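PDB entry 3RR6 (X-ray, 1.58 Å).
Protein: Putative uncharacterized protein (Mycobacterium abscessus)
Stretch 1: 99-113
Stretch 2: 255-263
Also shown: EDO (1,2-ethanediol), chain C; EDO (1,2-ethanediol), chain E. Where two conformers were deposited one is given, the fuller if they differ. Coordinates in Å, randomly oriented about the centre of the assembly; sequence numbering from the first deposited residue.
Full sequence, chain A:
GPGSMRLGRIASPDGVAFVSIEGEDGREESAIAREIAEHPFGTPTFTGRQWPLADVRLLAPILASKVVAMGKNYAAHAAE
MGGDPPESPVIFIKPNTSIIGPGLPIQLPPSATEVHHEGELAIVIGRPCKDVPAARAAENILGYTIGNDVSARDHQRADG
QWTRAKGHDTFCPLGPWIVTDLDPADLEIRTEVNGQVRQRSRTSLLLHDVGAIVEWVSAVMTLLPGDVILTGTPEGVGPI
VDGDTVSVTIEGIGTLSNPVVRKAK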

# COMPACT_ATOMS: atom_id res chain seq x y z
N ILE A 99 0.10 -9.02 5.01
CA ILE A 99 -0.99 -8.16 4.58
C ILE A 99 -2.20 -8.33 5.50
O ILE A 99 -2.57 -9.45 5.88
CB ILE A 99 -1.39 -8.43 3.11
CG1 ILE A 99 -0.23 -8.08 2.18
CG2 ILE A 99 -2.63 -7.61 2.73
CD1 ILE A 99 -0.39 -8.54 0.74
N ILE A 100 -2.78 -7.19 5.90
CA ILE A 100 -4.11 -7.13 6.52
C ILE A 100 -4.90 -5.99 5.89
O ILE A 100 -4.31 -5.04 5.36
CB ILE A 100 -4.07 -6.94 8.07
CG1 ILE A 100 -3.24 -5.72 8.46
CG2 ILE A 100 -3.53 -8.21 8.75
CD1 ILE A 100 -3.41 -5.32 9.96
N GLY A 101 -6.22 -6.09 5.93
CA GLY A 101 -7.09 -5.05 5.41
C GLY A 101 -7.45 -3.99 6.44
O GLY A 101 -6.99 -4.04 7.58
N PRO A 102 -8.29 -3.03 6.04
CA PRO A 102 -8.77 -1.98 6.94
C PRO A 102 -9.41 -2.52 8.21
O PRO A 102 -10.15 -3.51 8.17
CB PRO A 102 -9.83 -1.25 6.12
CG PRO A 102 -9.50 -1.54 4.72
CD PRO A 102 -8.88 -2.90 4.69
N GLY A 103 -9.12 -1.89 9.33
CA GLY A 103 -9.82 -2.18 10.57
C GLY A 103 -9.29 -3.32 11.41
O GLY A 103 -9.59 -3.40 12.61
N LEU A 104 -8.50 -4.22 10.81
CA LEU A 104 -7.90 -5.32 11.56
C LEU A 104 -6.70 -4.80 12.36
O LEU A 104 -6.02 -3.88 11.91
CB LEU A 104 -7.44 -6.46 10.64
CG LEU A 104 -8.49 -7.43 10.12
CD1 LEU A 104 -7.83 -8.35 9.10
CD2 LEU A 104 -9.11 -8.23 11.25
N PRO A 105 -6.45 -5.38 13.53
CA PRO A 105 -5.34 -4.84 14.32
C PRO A 105 -3.96 -5.20 13.79
O PRO A 105 -3.71 -6.32 13.35
CB PRO A 105 -5.56 -5.45 15.72
CG PRO A 105 -6.43 -6.61 15.51
CD PRO A 105 -7.23 -6.38 14.28
N ILE A 106 -3.07 -4.22 13.83
CA ILE A 106 -1.64 -4.45 13.75
C ILE A 106 -1.24 -5.06 15.09
O ILE A 106 -1.43 -4.44 16.15
CB ILE A 106 -0.88 -3.13 13.49
CG1 ILE A 106 -1.27 -2.54 12.13
CG2 ILE A 106 0.63 -3.37 13.56
CD1 ILE A 106 -0.94 -1.07 12.03
N GLN A 107 -0.71 -6.28 15.05
CA GLN A 107 -0.34 -7.02 16.26
C GLN A 107 1.14 -6.86 16.54
O GLN A 107 1.99 -7.37 15.78
CB GLN A 107 -0.68 -8.50 16.11
CG GLN A 107 -2.17 -8.81 16.01
CD GLN A 107 -2.91 -8.66 17.33
OE1 GLN A 107 -2.31 -8.43 18.38
NE2 GLN A 107 -4.23 -8.79 17.27
N LEU A 108 1.47 -6.14 17.61
CA LEU A 108 2.87 -5.92 17.94
C LEU A 108 3.47 -7.19 18.53
O LEU A 108 2.97 -7.71 19.53
CB LEU A 108 3.01 -4.75 18.92
CG LEU A 108 2.43 -3.41 18.45
CD1 LEU A 108 2.76 -2.33 19.49
CD2 LEU A 108 2.96 -3.02 17.07
N PRO A 109 4.55 -7.71 17.90
CA PRO A 109 5.17 -8.95 18.33
C PRO A 109 5.80 -8.85 19.71
O PRO A 109 6.37 -7.82 20.04
CB PRO A 109 6.28 -9.16 17.29
CG PRO A 109 5.92 -8.37 16.17
CD PRO A 109 5.19 -7.19 16.68
N PRO A 110 5.73 -9.93 20.51
CA PRO A 110 6.39 -9.87 21.81
C PRO A 110 7.91 -9.66 21.72
O PRO A 110 8.50 -9.16 22.67
CB PRO A 110 6.07 -11.23 22.46
CG PRO A 110 5.43 -12.05 21.45
CD PRO A 110 5.06 -11.22 20.27
N SER A 111 8.51 -10.02 20.59
CA SER A 111 9.94 -9.84 20.40
C SER A 111 10.33 -8.44 19.92
O SER A 111 11.53 -8.15 19.83
CB SER A 111 10.48 -10.88 19.41
OG SER A 111 9.94 -10.70 18.12
N ALA A 112 9.35 -7.60 19.60
CA ALA A 112 9.61 -6.25 19.08
C ALA A 112 9.36 -5.19 20.14
O ALA A 112 8.27 -5.15 20.73
CB ALA A 112 8.74 -5.97 17.86
N THR A 113 10.35 -4.33 20.36
CA THR A 113 10.26 -3.26 21.35
C THR A 113 9.99 -1.87 20.77
O THR A 113 9.57 -0.97 21.51
CB THR A 113 11.56 -3.17 22.19
OG1 THR A 113 12.64 -2.71 21.37
CG2 THR A 113 11.90 -4.53 22.80
C1 EDO C . -11.97 4.68 3.21
O1 EDO C . -11.79 6.07 2.96
C2 EDO C . -13.02 4.42 4.27
O2 EDO C . -13.25 3.01 4.36
C1 EDO E . 11.05 -13.25 15.93
O1 EDO E . 11.25 -11.84 15.99
C2 EDO E . 12.16 -13.95 16.69
O2 EDO E . 12.03 -13.67 18.10
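Stretch 2 255-263: TLSNPVVRK

Segments far apart in sequence are often joined by a short parallel β pairing whose ends are secured by side chains reaching for backbone carbonyls, and residues 255-263 lying along 99-113 illustrate the principle well. Residues 255-261 belong to an extended strand that begins earlier in the chain and runs in the same direction as its partner, with Ile106 level with Val260 and Gln107 level with Val261 (CA to CA 4.8 and 5.1 Å). The ladder follows the parallel pattern: Ile106 N donates to Pro259 O at 2.9 Å, Val261 N to Ile106 O at 2.9 Å, and Leu108 N to Val261 O at 2.8 Å. Pro259 has no amide hydrogen to give, yet its carbonyl still serves the ladder.

Upstream, the type II turn from Gly101 to Leu104 is held by Asn258, whose side-chain ND2 donates to Gly101 O (3.1 Å) and to Leu104 O (2.9 Å), so that one amide group spans both ends of the turn. Gly103 N adds a bond to Ser257 O at 2.9 Å.

The largest covered areas belong to Arg262, Leu108 and Lys263, just beyond the paired strands. Leu108 points toward stretch 2 and packs its CG against Val260 CG1 at 3.8 Å, while its CB lies over one face of the Arg262 guanidinium, 3.8 Å from NH1. Around the edge of that group, Arg262 NH2 donates to Pro109 O (3.0 Å) and NH1 to Ala112 O (2.9 Å). Since Ala112 N also bonds to Pro109 O within the type I turn, the arginine engages the same turn through its carbonyls. A cis peptide precedes Lys263, whose CB lies 3.0 Å from Leu108 O and whose NZ approaches Pro110 CD at 3.6 Å.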

# COMPACT_ATOMS: atom_id res chain seq x y z
N THR A 255 -8.97 6.59 3.14
CA THR A 255 -8.24 6.41 4.40
C THR A 255 -8.14 4.92 4.75
O THR A 255 -9.13 4.19 4.70
CB THR A 255 -8.92 7.17 5.56
OG1 THR A 255 -8.93 8.57 5.26
CG2 THR A 255 -8.18 6.93 6.89
N LEU A 256 -6.93 4.51 5.10
CA LEU A 256 -6.64 3.18 5.62
C LEU A 256 -6.35 3.32 7.10
O LEU A 256 -5.36 3.91 7.48
CB LEU A 256 -5.40 2.62 4.91
CG LEU A 256 -4.81 1.30 5.41
CD1 LEU A 256 -5.81 0.15 5.26
CD2 LEU A 256 -3.50 0.99 4.67
N SER A 257 -7.21 2.74 7.94
CA SER A 257 -7.08 2.87 9.39
C SER A 257 -7.01 1.51 10.06
O SER A 257 -7.77 0.61 9.69
CB SER A 257 -8.28 3.63 9.94
OG SER A 257 -8.14 3.85 11.34
N ASN A 258 -6.12 1.38 11.04
CA ASN A 258 -5.96 0.15 11.81
C ASN A 258 -5.71 0.43 13.29
O ASN A 258 -4.88 1.28 13.62
CB ASN A 258 -4.78 -0.67 11.28
CG ASN A 258 -4.94 -1.07 9.84
OD1 ASN A 258 -4.56 -0.33 8.93
ND2 ASN A 258 -5.52 -2.25 9.61
N PRO A 259 -6.39 -0.30 14.18
CA PRO A 259 -5.98 -0.29 15.58
C PRO A 259 -4.66 -1.02 15.79
O PRO A 259 -4.25 -1.80 14.93
CB PRO A 259 -7.12 -1.03 16.28
CG PRO A 259 -7.75 -1.86 15.27
CD PRO A 259 -7.46 -1.28 13.91
N VAL A 260 -4.01 -0.77 16.92
CA VAL A 260 -2.73 -1.36 17.26
C VAL A 260 -2.89 -2.07 18.61
O VAL A 260 -3.36 -1.45 19.57
CB VAL A 260 -1.64 -0.28 17.35
CG1 VAL A 260 -0.28 -0.89 17.68
CG2 VAL A 260 -1.57 0.53 16.04
N VAL A 261 -2.51 -3.34 18.65
CA VAL A 261 -2.68 -4.19 19.84
C VAL A 261 -1.39 -4.92 20.17
O VAL A 261 -0.69 -5.40 19.28
CB VAL A 261 -3.80 -5.23 19.61
CG1 VAL A 261 -3.93 -6.17 20.82
CG2 VAL A 261 -5.13 -4.53 19.33
N ARG A 262 -1.07 -4.99 21.46
CA ARG A 262 0.01 -5.82 21.96
C ARG A 262 -0.60 -6.64 23.10
O ARG A 262 -0.95 -6.05 24.12
CB ARG A 262 1.16 -4.97 22.51
CG ARG A 262 2.31 -5.77 23.08
CD ARG A 262 3.35 -4.89 23.75
NE ARG A 262 4.15 -4.10 22.81
CZ ARG A 262 5.12 -4.59 22.04
NH1 ARG A 262 5.79 -3.78 21.25
NH2 ARG A 262 5.41 -5.89 22.06
N LYS A 263 -0.83 -7.95 22.98
CA LYS A 263 -0.77 -8.80 21.79
C LYS A 263 -0.82 -10.24 22.31
O LYS A 263 -1.88 -10.87 22.36
CB LYS A 263 0.49 -8.61 20.96
CG LYS A 263 0.45 -9.36 19.65
CD LYS A 263 0.64 -10.85 19.84
CE LYS A 263 0.86 -11.52 18.53
NZ LYS A 263 2.26 -11.33 18.08